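Local coordinates for protein VP1 (Merkel cell polyomavirus, PDB 4FMH) that forms the pentameric building blocks of the icosahedral viral capsid and binds sialylated glycans through a site required for infection, at residues B[27-32]-B[273-278]; B[92-97]-B[280-285]; B[143-148]-B[179-184]. All coordinates share one frame; numbering follows the deposited sequence.

Contact 1. Residues B[27-32]-B[273-278]; sequences YLNPRM and GLPRYF
Y27 and L28 run antiparallel to R276 and Y277 as the last paired residues of strand 11-28, and beyond them 29-32 runs on as a loop beside 273-275, where strand 269-287 is interrupted. L28 and R276 form the hydrogen-bonded pair: L28 N donates to R276 O at 2.8 Å and R276 N returns to L28 O at 3.1 Å. The adjoining Y27 and Y277 form a non-hydrogen-bonded pair, their CA atoms 4.2 Å apart. On the face that carries L28 and R276, the methyl L28 CD1 meets F278 CE1 obliquely at 3.9 Å. Past the bridges the contact becomes proline packing. P30 lays its ring along the backbone of 273-275, with P30 CG 3.7 Å from G273 O, and P30 CD also meets P275 CG at 4.1 Å. M32 CG lies 3.5 Å from G273 N, and the bend at chi2 keeps M32 SD 3.6 Å from G273 CA. N29 OD1 lies beside the P275 ring, yet its hydrogen bond goes to L181 N of a neighbouring subunit. The guanidinium of R276 leads away to a salt bridge with D257. L28, M32, L274 and F278 pack on strand 250-263, and L274 and R276 reach V101 of strand 89-101.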
loop_
_atom_site.group_PDB
_atom_site.type_symbol
_atom_site.label_atom_id
_atom_site.label_comp_id
_atom_site.label_asym_id
_atom_site.label_seq_id
_atom_site.Cartn_x
_atom_site.Cartn_y
_atom_site.Cartn_z
ATOM N N TYR B 27 -3.129 -12.712 -27.413
ATOM C CA TYR B 27 -3.058 -11.351 -26.917
ATOM C C TYR B 27 -4.310 -10.622 -27.381
ATOM O O TYR B 27 -4.899 -10.969 -28.412
ATOM C CB TYR B 27 -1.777 -10.645 -27.381
ATOM C CG TYR B 27 -1.692 -10.426 -28.876
ATOM C CD1 TYR B 27 -2.259 -9.292 -29.467
ATOM C CD2 TYR B 27 -1.041 -11.347 -29.702
ATOM C CE1 TYR B 27 -2.190 -9.086 -30.843
ATOM C CE2 TYR B 27 -0.966 -11.152 -31.081
ATOM C CZ TYR B 27 -1.538 -10.014 -31.640
ATOM O OH TYR B 27 -1.469 -9.805 -32.995
ATOM N N LEU B 28 -4.712 -9.619 -26.613
ATOM C CA LEU B 28 -5.850 -8.795 -26.962
ATOM C C LEU B 28 -5.419 -7.339 -26.941
ATOM O O LEU B 28 -4.986 -6.831 -25.903
ATOM C CB LEU B 28 -7.003 -9.016 -25.975
ATOM C CG LEU B 28 -7.796 -10.326 -26.095
ATOM C CD1 LEU B 28 -8.720 -10.515 -24.884
ATOM C CD2 LEU B 28 -8.605 -10.358 -27.393
ATOM N N ASN B 29 -5.527 -6.673 -28.085
ATOM C CA ASN B 29 -5.258 -5.232 -28.141
ATOM C C ASN B 29 -6.408 -4.429 -27.554
ATOM O O ASN B 29 -7.562 -4.868 -27.606
ATOM C CB ASN B 29 -4.961 -4.784 -29.568
ATOM C CG ASN B 29 -3.509 -4.969 -29.936
ATOM O OD1 ASN B 29 -2.606 -4.569 -29.190
ATOM N ND2 ASN B 29 -3.270 -5.581 -31.092
ATOM N N PRO B 30 -6.099 -3.247 -26.982
ATOM C CA PRO B 30 -7.124 -2.486 -26.260
ATOM C C PRO B 30 -8.146 -1.837 -27.194
ATOM O O PRO B 30 -7.818 -1.496 -28.341
ATOM C CB PRO B 30 -6.308 -1.420 -25.518
ATOM C CG PRO B 30 -5.107 -1.222 -26.355
ATOM C CD PRO B 30 -4.786 -2.577 -26.945
ATOM N N ARG B 31 -9.375 -1.692 -26.704
ATOM C CA ARG B 31 -10.459 -1.088 -27.478
ATOM C C ARG B 31 -10.985 0.156 -26.752
ATOM O O ARG B 31 -12.086 0.164 -26.184
ATOM C CB ARG B 31 -11.573 -2.113 -27.747
ATOM C CG ARG B 31 -11.123 -3.397 -28.475
ATOM C CD ARG B 31 -10.455 -3.107 -29.823
ATOM N NE ARG B 31 -10.013 -4.323 -30.511
ATOM C CZ ARG B 31 -8.866 -4.434 -31.185
ATOM N NH1 ARG B 31 -8.020 -3.412 -31.255
ATOM N NH2 ARG B 31 -8.552 -5.578 -31.781
ATOM N N MET B 32 -10.178 1.209 -26.802
ATOM C CA MET B 32 -10.404 2.444 -26.057
ATOM C C MET B 32 -11.392 3.412 -26.704
ATOM O O MET B 32 -11.846 4.361 -26.060
ATOM C CB MET B 32 -9.062 3.153 -25.838
ATOM C CG MET B 32 -8.079 2.377 -24.963
ATOM S SD MET B 32 -8.621 2.200 -23.244
ATOM C CE MET B 32 -9.236 0.517 -23.206
ATOM N N GLY B 273 -5.117 2.828 -23.202
ATOM C CA GLY B 273 -5.090 1.446 -22.733
ATOM C C GLY B 273 -3.882 0.705 -23.272
ATOM O O GLY B 273 -3.240 1.163 -24.218
ATOM N N LEU B 274 -3.572 -0.440 -22.663
ATOM C CA LEU B 274 -2.490 -1.307 -23.136
ATOM C C LEU B 274 -3.019 -2.708 -23.466
ATOM O O LEU B 274 -4.076 -3.097 -22.954
ATOM C CB LEU B 274 -1.370 -1.381 -22.085
ATOM C CG LEU B 274 -0.533 -0.115 -21.875
ATOM C CD1 LEU B 274 0.418 -0.331 -20.695
ATOM C CD2 LEU B 274 0.266 0.223 -23.138
ATOM N N PRO B 275 -2.296 -3.464 -24.321
ATOM C CA PRO B 275 -2.688 -4.836 -24.650
ATOM C C PRO B 275 -2.418 -5.776 -23.483
ATOM O O PRO B 275 -1.656 -5.437 -22.562
ATOM C CB PRO B 275 -1.745 -5.216 -25.806
ATOM C CG PRO B 275 -1.011 -3.971 -26.175
ATOM C CD PRO B 275 -1.013 -3.115 -24.953
ATOM N N ARG B 276 -3.032 -6.951 -23.541
ATOM C CA ARG B 276 -2.839 -7.977 -22.540
ATOM C C ARG B 276 -2.571 -9.325 -23.209
ATOM O O ARG B 276 -3.225 -9.698 -24.195
ATOM C CB ARG B 276 -4.057 -8.068 -21.617
ATOM C CG ARG B 276 -3.863 -9.037 -20.447
ATOM C CD ARG B 276 -5.094 -9.089 -19.553
ATOM N NE ARG B 276 -5.116 -8.006 -18.570
ATOM C CZ ARG B 276 -4.564 -8.081 -17.363
ATOM N NH1 ARG B 276 -3.927 -9.181 -16.984
ATOM N NH2 ARG B 276 -4.641 -7.046 -16.534
ATOM N N TYR B 277 -1.585 -10.028 -22.664
ATOM C CA TYR B 277 -1.217 -11.363 -23.099
ATOM C C TYR B 277 -1.757 -12.420 -22.140
ATOM O O TYR B 277 -1.829 -12.185 -20.933
ATOM C CB TYR B 277 0.313 -11.464 -23.204
ATOM C CG TYR B 277 0.813 -12.880 -23.352
ATOM C CD1 TYR B 277 0.841 -13.504 -24.599
ATOM C CD2 TYR B 277 1.234 -13.606 -22.237
ATOM C CE1 TYR B 277 1.288 -14.817 -24.733
ATOM C CE2 TYR B 277 1.685 -14.917 -22.365
ATOM C CZ TYR B 277 1.711 -15.508 -23.612
ATOM O OH TYR B 277 2.159 -16.804 -23.728
ATOM N N PHE B 278 -2.120 -13.583 -22.690
ATOM C CA PHE B 278 -2.621 -14.720 -21.923
ATOM C C PHE B 278 -1.972 -16.018 -22.386
ATOM O O PHE B 278 -1.859 -16.274 -23.595
ATOM C CB PHE B 278 -4.125 -14.913 -22.118
ATOM C CG PHE B 278 -4.952 -13.713 -21.793
ATOM C CD1 PHE B 278 -5.157 -12.718 -22.742
ATOM C CD2 PHE B 278 -5.582 -13.608 -20.556
ATOM C CE1 PHE B 278 -5.941 -11.612 -22.452
ATOM C CE2 PHE B 278 -6.377 -12.502 -20.253
ATOM C CZ PHE B 278 -6.562 -11.511 -21.206
#

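Contact 2. Residues B[92-97]-B[280-285]; sequences WEAISV and VTLRKR
A classic beta bulge interrupts the antiparallel pairing of strands 89-101 and 269-287 in the jelly roll of VP1: I95 and S96 both face T281. I95 N donates to T281 O at 2.9 Å, S96 O accepts from T281 N, and the register shifts by one. Beyond the bulge, E93 and R283 exchange a pair of backbone bonds. Their side chains also meet, because E93 extends with CG anti to the backbone N (chi1 176°) and lies alongside R283. R283 and R285 each turn the NE and NH2 side of the guanidinium to the E93 carboxylate, a salt-bridge network: R283 NE and R285 NE both reach E93 OE1 at 2.8 Å and each NH2 takes E93 OE2, the two arginines arriving from opposite faces of the carboxylate plane. I95 CG2 presses on one face of the R283 guanidinium, 3.4 Å from R283 NE. On the other side of the sheet, K284 runs beside W92 and sets its CG over the six-membered ring, 3.9 Å from the W92 ring centroid, a CH-pi contact; W92 NE1 bonds to P78 O. A94, V97, V280 and L282 continue the packing on this face. With G243 N as a further donor to E93 OE2, the single carboxylate sits between two positive groups, an environment that would be expected to favour its ionised form and restrict its rotation.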
loop_
_atom_site.group_PDB
_atom_site.type_symbol
_atom_site.label_atom_id
_atom_site.label_comp_id
_atom_site.label_asym_id
_atom_site.label_seq_id
_atom_site.Cartn_x
_atom_site.Cartn_y
_atom_site.Cartn_z
ATOM N N TRP B 92 -12.733 -29.485 -22.323
ATOM C CA TRP B 92 -11.543 -28.767 -21.887
ATOM C C TRP B 92 -11.848 -27.966 -20.625
ATOM O O TRP B 92 -12.852 -27.249 -20.553
ATOM C CB TRP B 92 -11.017 -27.857 -22.992
ATOM C CG TRP B 92 -10.364 -28.601 -24.121
ATOM C CD1 TRP B 92 -10.842 -28.750 -25.391
ATOM C CD2 TRP B 92 -9.110 -29.294 -24.080
ATOM N NE1 TRP B 92 -9.964 -29.490 -26.146
ATOM C CE2 TRP B 92 -8.894 -29.839 -25.367
ATOM C CE3 TRP B 92 -8.149 -29.510 -23.081
ATOM C CZ2 TRP B 92 -7.755 -30.587 -25.682
ATOM C CZ3 TRP B 92 -7.020 -30.262 -23.393
ATOM C CH2 TRP B 92 -6.832 -30.787 -24.685
ATOM N N GLU B 93 -10.984 -28.120 -19.629
ATOM C CA GLU B 93 -11.121 -27.438 -18.344
ATOM C C GLU B 93 -9.922 -26.517 -18.149
ATOM O O GLU B 93 -8.785 -26.985 -18.108
ATOM C CB GLU B 93 -11.191 -28.474 -17.220
ATOM C CG GLU B 93 -11.245 -27.909 -15.802
ATOM C CD GLU B 93 -11.001 -28.967 -14.734
ATOM O OE1 GLU B 93 -10.693 -30.135 -15.079
ATOM O OE2 GLU B 93 -11.112 -28.622 -13.541
ATOM N N ALA B 94 -10.174 -25.213 -18.038
ATOM C CA ALA B 94 -9.103 -24.234 -17.815
ATOM C C ALA B 94 -8.651 -24.278 -16.363
ATOM O O ALA B 94 -9.460 -24.078 -15.455
ATOM C CB ALA B 94 -9.573 -22.828 -18.180
ATOM N N ILE B 95 -7.367 -24.542 -16.135
ATOM C CA ILE B 95 -6.884 -24.747 -14.762
ATOM C C ILE B 95 -5.975 -23.635 -14.226
ATOM O O ILE B 95 -5.923 -23.403 -13.015
ATOM C CB ILE B 95 -6.258 -26.153 -14.551
ATOM C CG1 ILE B 95 -4.929 -26.301 -15.312
ATOM C CG2 ILE B 95 -7.276 -27.246 -14.934
ATOM C CD1 ILE B 95 -4.224 -27.639 -15.063
ATOM N N SER B 96 -5.277 -22.948 -15.123
ATOM C CA SER B 96 -4.428 -21.825 -14.729
ATOM C C SER B 96 -4.167 -20.914 -15.909
ATOM O O SER B 96 -4.346 -21.310 -17.064
ATOM C CB SER B 96 -3.095 -22.312 -14.142
ATOM O OG SER B 96 -2.387 -23.118 -15.069
ATOM N N VAL B 97 -3.748 -19.688 -15.605
ATOM C CA VAL B 97 -3.420 -18.708 -16.623
ATOM C C VAL B 97 -2.239 -17.857 -16.171
ATOM O O VAL B 97 -2.140 -17.486 -14.997
ATOM C CB VAL B 97 -4.648 -17.808 -16.987
ATOM C CG1 VAL B 97 -5.211 -17.098 -15.751
ATOM C CG2 VAL B 97 -4.295 -16.799 -18.084
ATOM N N VAL B 280 -3.055 -19.791 -21.241
ATOM C CA VAL B 280 -3.993 -20.579 -20.446
ATOM C C VAL B 280 -3.679 -22.065 -20.557
ATOM O O VAL B 280 -3.540 -22.586 -21.654
ATOM C CB VAL B 280 -5.458 -20.335 -20.896
ATOM C CG1 VAL B 280 -6.428 -21.164 -20.066
ATOM C CG2 VAL B 280 -5.807 -18.855 -20.806
ATOM N N THR B 281 -3.562 -22.737 -19.414
ATOM C CA THR B 281 -3.354 -24.181 -19.376
ATOM C C THR B 281 -4.694 -24.866 -19.185
ATOM O O THR B 281 -5.454 -24.513 -18.280
ATOM C CB THR B 281 -2.391 -24.593 -18.232
ATOM O OG1 THR B 281 -1.123 -23.967 -18.433
ATOM C CG2 THR B 281 -2.192 -26.107 -18.182
ATOM N N LEU B 282 -4.982 -25.843 -20.042
ATOM C CA LEU B 282 -6.228 -26.591 -19.950
ATOM C C LEU B 282 -5.976 -28.094 -19.893
ATOM O O LEU B 282 -4.989 -28.593 -20.434
ATOM C CB LEU B 282 -7.173 -26.248 -21.109
ATOM C CG LEU B 282 -7.465 -24.766 -21.382
ATOM C CD1 LEU B 282 -6.537 -24.247 -22.465
ATOM C CD2 LEU B 282 -8.916 -24.570 -21.801
ATOM N N ARG B 283 -6.870 -28.807 -19.218
ATOM C CA ARG B 283 -6.803 -30.264 -19.166
ATOM C C ARG B 283 -8.147 -30.857 -19.576
ATOM O O ARG B 283 -9.175 -30.183 -19.511
ATOM C CB ARG B 283 -6.414 -30.745 -17.764
ATOM C CG ARG B 283 -7.466 -30.463 -16.702
ATOM C CD ARG B 283 -7.068 -30.987 -15.346
ATOM N NE ARG B 283 -8.008 -30.522 -14.331
ATOM C CZ ARG B 283 -7.744 -30.460 -13.031
ATOM N NH1 ARG B 283 -6.564 -30.842 -12.569
ATOM N NH2 ARG B 283 -8.667 -30.014 -12.194
ATOM N N LYS B 284 -8.131 -32.119 -20.001
ATOM C CA LYS B 284 -9.354 -32.815 -20.386
ATOM C C LYS B 284 -10.090 -33.327 -19.148
ATOM O O LYS B 284 -9.481 -33.900 -18.243
ATOM C CB LYS B 284 -9.037 -33.971 -21.335
ATOM C CG LYS B 284 -8.455 -33.554 -22.680
ATOM C CD LYS B 284 -8.043 -34.779 -23.495
ATOM C CE LYS B 284 -7.340 -34.387 -24.782
ATOM N NZ LYS B 284 -6.983 -35.574 -25.608
ATOM N N ARG B 285 -11.400 -33.104 -19.113
ATOM C CA ARG B 285 -12.236 -33.521 -17.990
ATOM C C ARG B 285 -13.478 -34.271 -18.475
ATOM O O ARG B 285 -14.156 -33.814 -19.392
ATOM C CB ARG B 285 -12.659 -32.289 -17.172
ATOM C CG ARG B 285 -13.709 -32.564 -16.096
ATOM C CD ARG B 285 -13.086 -33.143 -14.833
ATOM N NE ARG B 285 -12.462 -32.099 -14.029
ATOM C CZ ARG B 285 -12.382 -32.111 -12.704
ATOM N NH1 ARG B 285 -12.890 -33.123 -12.007
ATOM N NH2 ARG B 285 -11.805 -31.097 -12.071
#

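Contact 3. Residues B[143-148]-B[179-184]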
loop_
_atom_site.group_PDB
_atom_site.type_symbol
_atom_site.label_atom_id
_atom_site.label_comp_id
_atom_site.label_asym_id
_atom_site.label_seq_id
_atom_site.Cartn_x
_atom_site.Cartn_y
_atom_site.Cartn_z
ATOM N N ASP B 143 -20.823 -12.940 -18.160
ATOM C CA ASP B 143 -22.115 -12.317 -17.891
ATOM C C ASP B 143 -21.893 -10.901 -17.387
ATOM O O ASP B 143 -21.050 -10.674 -16.521
ATOM C CB ASP B 143 -22.913 -13.129 -16.864
ATOM C CG ASP B 143 -23.283 -14.520 -17.381
ATOM O OD1 ASP B 143 -24.012 -14.598 -18.388
ATOM O OD2 ASP B 143 -22.841 -15.528 -16.781
ATOM N N LEU B 144 -22.661 -9.958 -17.925
ATOM C CA LEU B 144 -22.513 -8.544 -17.568
ATOM C C LEU B 144 -23.741 -7.982 -16.870
ATOM O O LEU B 144 -24.866 -8.377 -17.158
ATOM C CB LEU B 144 -22.223 -7.705 -18.818
ATOM C CG LEU B 144 -20.995 -8.071 -19.657
ATOM C CD1 LEU B 144 -20.975 -7.292 -20.975
ATOM C CD2 LEU B 144 -19.702 -7.851 -18.877
ATOM N N GLN B 145 -23.501 -7.043 -15.960
ATOM C CA GLN B 145 -24.552 -6.288 -15.298
ATOM C C GLN B 145 -24.385 -4.831 -15.722
ATOM O O GLN B 145 -23.272 -4.301 -15.701
ATOM C CB GLN B 145 -24.429 -6.419 -13.771
ATOM C CG GLN B 145 -25.326 -5.462 -12.965
ATOM C CD GLN B 145 -26.814 -5.762 -13.098
ATOM O OE1 GLN B 145 -27.272 -6.856 -12.759
ATOM N NE2 GLN B 145 -27.585 -4.775 -13.567
ATOM N N GLY B 146 -25.487 -4.193 -16.110
ATOM C CA GLY B 146 -25.445 -2.778 -16.485
ATOM C C GLY B 146 -25.683 -1.850 -15.301
ATOM O O GLY B 146 -26.577 -2.089 -14.474
ATOM N N LEU B 147 -24.882 -0.790 -15.226
ATOM C CA LEU B 147 -25.057 0.265 -14.216
ATOM C C LEU B 147 -24.295 1.479 -14.687
ATOM O O LEU B 147 -23.115 1.380 -15.033
ATOM C CB LEU B 147 -24.551 -0.184 -12.828
ATOM C CG LEU B 147 -24.819 0.702 -11.607
ATOM C CD1 LEU B 147 -24.875 -0.163 -10.341
ATOM C CD2 LEU B 147 -23.781 1.835 -11.449
ATOM N N VAL B 148 -24.970 2.625 -14.702
ATOM C CA VAL B 148 -24.337 3.845 -15.179
ATOM C C VAL B 148 -24.341 4.969 -14.146
ATOM O O VAL B 148 -25.213 5.030 -13.274
ATOM C CB VAL B 148 -24.969 4.349 -16.497
ATOM C CG1 VAL B 148 -24.728 3.344 -17.623
ATOM C CG2 VAL B 148 -26.464 4.623 -16.311
ATOM N N GLN B 179 -29.159 3.671 -12.368
ATOM C CA GLN B 179 -28.054 4.196 -11.580
ATOM C C GLN B 179 -27.738 3.240 -10.417
ATOM O O GLN B 179 -26.677 3.331 -9.799
ATOM C CB GLN B 179 -28.361 5.623 -11.100
ATOM C CG GLN B 179 -28.037 6.682 -12.150
ATOM C CD GLN B 179 -28.695 8.040 -11.900
ATOM O OE1 GLN B 179 -28.887 8.820 -12.832
ATOM N NE2 GLN B 179 -29.027 8.328 -10.648
ATOM N N GLY B 180 -28.669 2.330 -10.139
ATOM C CA GLY B 180 -28.465 1.232 -9.190
ATOM C C GLY B 180 -28.481 -0.098 -9.927
ATOM O O GLY B 180 -28.362 -0.136 -11.155
ATOM N N LEU B 181 -28.620 -1.192 -9.185
ATOM C CA LEU B 181 -28.689 -2.515 -9.801
ATOM C C LEU B 181 -30.112 -2.809 -10.269
ATOM O O LEU B 181 -31.020 -2.986 -9.448
ATOM C CB LEU B 181 -28.196 -3.605 -8.840
ATOM C CG LEU B 181 -27.764 -4.946 -9.457
ATOM C CD1 LEU B 181 -27.025 -5.787 -8.427
ATOM C CD2 LEU B 181 -28.951 -5.732 -10.049
ATOM N N ASP B 182 -30.292 -2.844 -11.591
ATOM C CA ASP B 182 -31.553 -3.269 -12.213
ATOM C C ASP B 182 -31.326 -4.671 -12.792
ATOM O O ASP B 182 -30.512 -4.841 -13.694
ATOM C CB ASP B 182 -31.967 -2.276 -13.307
ATOM C CG ASP B 182 -33.153 -2.756 -14.164
ATOM O OD1 ASP B 182 -33.859 -3.719 -13.806
ATOM O OD2 ASP B 182 -33.377 -2.138 -15.228
ATOM N N PRO B 183 -32.031 -5.680 -12.256
ATOM C CA PRO B 183 -31.843 -7.071 -12.695
ATOM C C PRO B 183 -32.136 -7.300 -14.185
ATOM O O PRO B 183 -31.666 -8.280 -14.756
ATOM C CB PRO B 183 -32.842 -7.853 -11.837
ATOM C CG PRO B 183 -33.124 -6.972 -10.680
ATOM C CD PRO B 183 -33.054 -5.576 -11.202
ATOM N N GLN B 184 -32.901 -6.411 -14.808
ATOM C CA GLN B 184 -33.189 -6.542 -16.235
ATOM C C GLN B 184 -32.034 -6.058 -17.111
ATOM O O GLN B 184 -31.952 -6.424 -18.286
ATOM C CB GLN B 184 -34.475 -5.806 -16.601
ATOM C CG GLN B 184 -35.718 -6.376 -15.942
ATOM C CD GLN B 184 -36.963 -5.596 -16.303
ATOM O OE1 GLN B 184 -37.482 -5.707 -17.416
ATOM N NE2 GLN B 184 -37.453 -4.803 -15.360
HETATM O O HOH W 1 -28.940 -1.049 -13.778
HETATM O O HOH W 2 -24.937 5.229 -10.521
#
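Q145 and D182 make the one direct hydrogen bond between 143-148 and 179-184: Q145 NE2 donates to D182 O at 2.9 Å, nearly straight at 169°, though from above the carbonyl plane. The same nitrogen gives its other hydrogen to G146 O. A bend at chi2 (68°) folds the chain toward 179-184, and chi3 turns the amide so that both acceptors lie near its plane. The Q145 and L181 side chains cross at about a right angle, with L181 CD2 3.4 Å from Q145 OE1, an oxygen that also accepts from K186 NZ. L147, its CG anti to the backbone N, lays its isobutyl end along the backbone at Q179 and G180, with L147 CD1 3.6 Å from G180 O. The touching residues are all buried, yet water enters. Where the backbones stand farther apart, one water donates to G146 O and G180 O and accepts from D182 N; another joins V148 O to Q179 O, beside a CA-H...O contact from Q179 CA to V148 O at 3.4 Å. Q179 NE2 bonds to Y46 O and N44 O of a neighbouring subunit, and L147 packs on P275 of that subunit. P183 and Q184 form the exposed end, where D182 OD1 accepts from Q184 N. That closes an Asx turn, in a loop laid against the end of a strand at the seam between subunits of the VP1 pentamer.

The three contacts illustrate how chemistry follows position in a jelly-roll capsid protein. Contacts 1 and 2 share strand 269-287 in one antiparallel sheet and meet where F278 packs on V97, with centres about 22 Å apart. Contact 1 lies deep, about 8 Å from the chain centre, and relies on backbone pairing and proline packing; contact 2, farther out and only partly buried, adds a charged cluster. Contact 3 touches neither and joins a loop to strand 142-146 of a small separate sheet; its touching residues are buried, yet it has one direct hydrogen bond and two bridging waters. Both contacts 1 and 3 lie at the subunit interface, facing each other between neighbouring copies, whereas no other chain touches contact 2.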